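Local atomic coordinates of predicted ATPase involved in replication control, Cdc46/Mcm family (Methanopyrus kandleri AV19, PDB entry 3F8T), a protein that probably binds ATP and single-stranded DNA as a homolog of the MCM replicative helicase. Residues Glu40-Ser45 against Pro79-Leu84. The protein carries 2 engineered substitutions. Numbering follows the deposited sequence.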
loop_
_atom_site.group_PDB
_atom_site.type_symbol
_atom_site.label_atom_id
_atom_site.label_comp_id
_atom_site.label_asym_id
_atom_site.label_seq_id
_atom_site.Cartn_x
_atom_site.Cartn_y
_atom_site.Cartn_z
ATOM N N GLU A 40 7.500 35.041 12.174
ATOM C CA GLU A 40 6.611 34.708 13.296
ATOM C C GLU A 40 6.887 33.302 13.815
ATOM O O GLU A 40 7.001 33.112 15.022
ATOM C CB GLU A 40 5.129 34.863 12.934
ATOM C CG GLU A 40 4.293 35.387 14.105
ATOM C CD GLU A 40 2.821 34.990 14.035
ATOM O OE1 GLU A 40 2.269 34.878 12.909
ATOM O OE2 GLU A 40 2.213 34.781 15.116
ATOM N N SER A 41 7.028 32.341 12.897
ATOM C CA SER A 41 7.334 30.934 13.232
ATOM C C SER A 41 8.524 30.844 14.174
ATOM O O SER A 41 8.468 30.177 15.213
ATOM C CB SER A 41 7.631 30.118 11.963
ATOM O OG SER A 41 8.648 30.726 11.154
ATOM N N PHE A 42 9.590 31.544 13.807
ATOM C CA PHE A 42 10.829 31.505 14.558
ATOM C C PHE A 42 10.713 32.141 15.931
ATOM O O PHE A 42 11.127 31.531 16.916
ATOM C CB PHE A 42 11.972 32.168 13.788
ATOM C CG PHE A 42 13.317 31.887 14.372
ATOM C CD1 PHE A 42 14.040 30.773 13.967
ATOM C CD2 PHE A 42 13.853 32.718 15.338
ATOM C CE1 PHE A 42 15.290 30.501 14.507
ATOM C CE2 PHE A 42 15.100 32.452 15.885
ATOM C CZ PHE A 42 15.812 31.338 15.471
ATOM N N GLN A 43 10.190 33.369 15.980
ATOM C CA GLN A 43 10.038 34.111 17.239
ATOM C C GLN A 43 9.171 33.377 18.268
ATOM O O GLN A 43 9.531 33.325 19.441
ATOM C CB GLN A 43 9.479 35.519 17.001
ATOM C CG GLN A 43 10.487 36.534 16.454
ATOM C CD GLN A 43 11.631 36.862 17.421
ATOM O OE1 GLN A 43 11.408 37.216 18.584
ATOM N NE2 GLN A 43 12.864 36.770 16.929
ATOM N N ARG A 44 8.043 32.822 17.818
ATOM C CA ARG A 44 7.106 32.094 18.695
ATOM C C ARG A 44 7.705 30.813 19.255
ATOM O O ARG A 44 7.606 30.556 20.464
ATOM C CB ARG A 44 5.782 31.776 17.986
ATOM C CG ARG A 44 4.972 32.983 17.500
ATOM C CD ARG A 44 5.083 34.217 18.407
ATOM N NE ARG A 44 4.143 34.199 19.532
ATOM C CZ ARG A 44 4.489 34.176 20.820
ATOM N NH1 ARG A 44 5.768 34.166 21.187
ATOM N NH2 ARG A 44 3.544 34.165 21.749
ATOM N N SER A 45 8.334 30.018 18.383
ATOM C CA SER A 45 8.978 28.778 18.804
ATOM C C SER A 45 10.214 29.032 19.655
ATOM O O SER A 45 10.475 28.283 20.589
ATOM C CB SER A 45 9.304 27.859 17.617
ATOM O OG SER A 45 10.248 28.436 16.726
ATOM N N PRO A 79 22.866 24.430 11.346
ATOM C CA PRO A 79 23.719 24.621 12.540
ATOM C C PRO A 79 23.787 26.063 13.053
ATOM O O PRO A 79 23.988 26.277 14.263
ATOM C CB PRO A 79 25.105 24.144 12.073
ATOM C CG PRO A 79 25.072 24.234 10.618
ATOM C CD PRO A 79 23.651 23.945 10.201
ATOM N N ALA A 80 23.625 27.040 12.158
ATOM C CA ALA A 80 23.575 28.457 12.579
ATOM C C ALA A 80 22.382 28.687 13.496
ATOM O O ALA A 80 22.498 29.315 14.551
ATOM C CB ALA A 80 23.487 29.375 11.373
ATOM N N LEU A 81 21.229 28.171 13.078
ATOM C CA LEU A 81 20.010 28.251 13.874
ATOM C C LEU A 81 20.160 27.506 15.194
ATOM O O LEU A 81 19.806 28.031 16.235
ATOM C CB LEU A 81 18.802 27.756 13.063
ATOM C CG LEU A 81 18.508 28.560 11.790
ATOM C CD1 LEU A 81 17.244 28.067 11.087
ATOM C CD2 LEU A 81 18.404 30.069 12.098
ATOM N N ARG A 82 20.716 26.294 15.162
ATOM C CA ARG A 82 20.994 25.575 16.411
ATOM C C ARG A 82 21.849 26.416 17.372
ATOM O O ARG A 82 21.584 26.464 18.583
ATOM C CB ARG A 82 21.657 24.221 16.138
ATOM C CG ARG A 82 20.663 23.116 15.751
ATOM C CD ARG A 82 21.260 21.713 15.885
ATOM N NE ARG A 82 21.910 21.293 14.647
ATOM C CZ ARG A 82 23.223 21.333 14.425
ATOM N NH1 ARG A 82 23.713 20.932 13.252
ATOM N NH2 ARG A 82 24.054 21.761 15.372
ATOM N N GLU A 83 22.862 27.089 16.822
ATOM C CA GLU A 83 23.737 27.964 17.611
ATOM C C GLU A 83 22.968 29.135 18.241
ATOM O O GLU A 83 23.126 29.419 19.428
ATOM C CB GLU A 83 24.934 28.440 16.763
ATOM C CG GLU A 83 25.901 29.395 17.462
ATOM C CD GLU A 83 26.444 28.863 18.787
ATOM O OE1 GLU A 83 26.571 27.626 18.958
ATOM O OE2 GLU A 83 26.750 29.696 19.660
ATOM N N LEU A 84 22.132 29.803 17.451
ATOM C CA LEU A 84 21.231 30.836 17.978
ATOM C C LEU A 84 20.364 30.330 19.131
ATOM O O LEU A 84 20.219 31.016 20.139
ATOM C CB LEU A 84 20.325 31.398 16.877
ATOM C CG LEU A 84 20.878 32.400 15.862
ATOM C CD1 LEU A 84 19.827 32.677 14.806
ATOM C CD2 LEU A 84 21.340 33.694 16.513
#
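With CG swung away from its own backbone N (chi1 -167°), Phe42 reaches out from helix 40-47 toward helix 74-88. In Leu81, CG lies beside the backbone N instead (chi1 -61°), which, with chi2 at -176°, sets CD2 beside the outer end of the phenyl ring. There CD2 stands 4.0 Å from Phe42 CE1. One turn further along the same helix, Leu84 offers CD1 to Phe42 CZ at 4.3 Å, so the end of the ring meets one methyl from each of two leucines, both approaching at a slant. The touch is light: the two segments bury 103 Å² between them, and even the closest CA pair, that of Phe42 and Leu81, is 9.8 Å apart.

Both helices belong to the helical part of the archaeal Mcm-like N-terminal domain, and the ring bridges the gap between them within its apolar core. Helix 30-37 helps fill that gap, with Val37 touching both Phe42 and Leu84, while Leu33 and Ile36 pack on Leu81. Strand residues join in: Val55 touches Phe42, and Val96 and Phe98 touch Leu81. On the Phe42 helix, the hydroxyls of Ser41 and Ser45 turn to the neighbouring strand 55-58, Ser41 OG hydrogen-bonding Asp58 N and Ser45 OG hydrogen-bonding Val56 N.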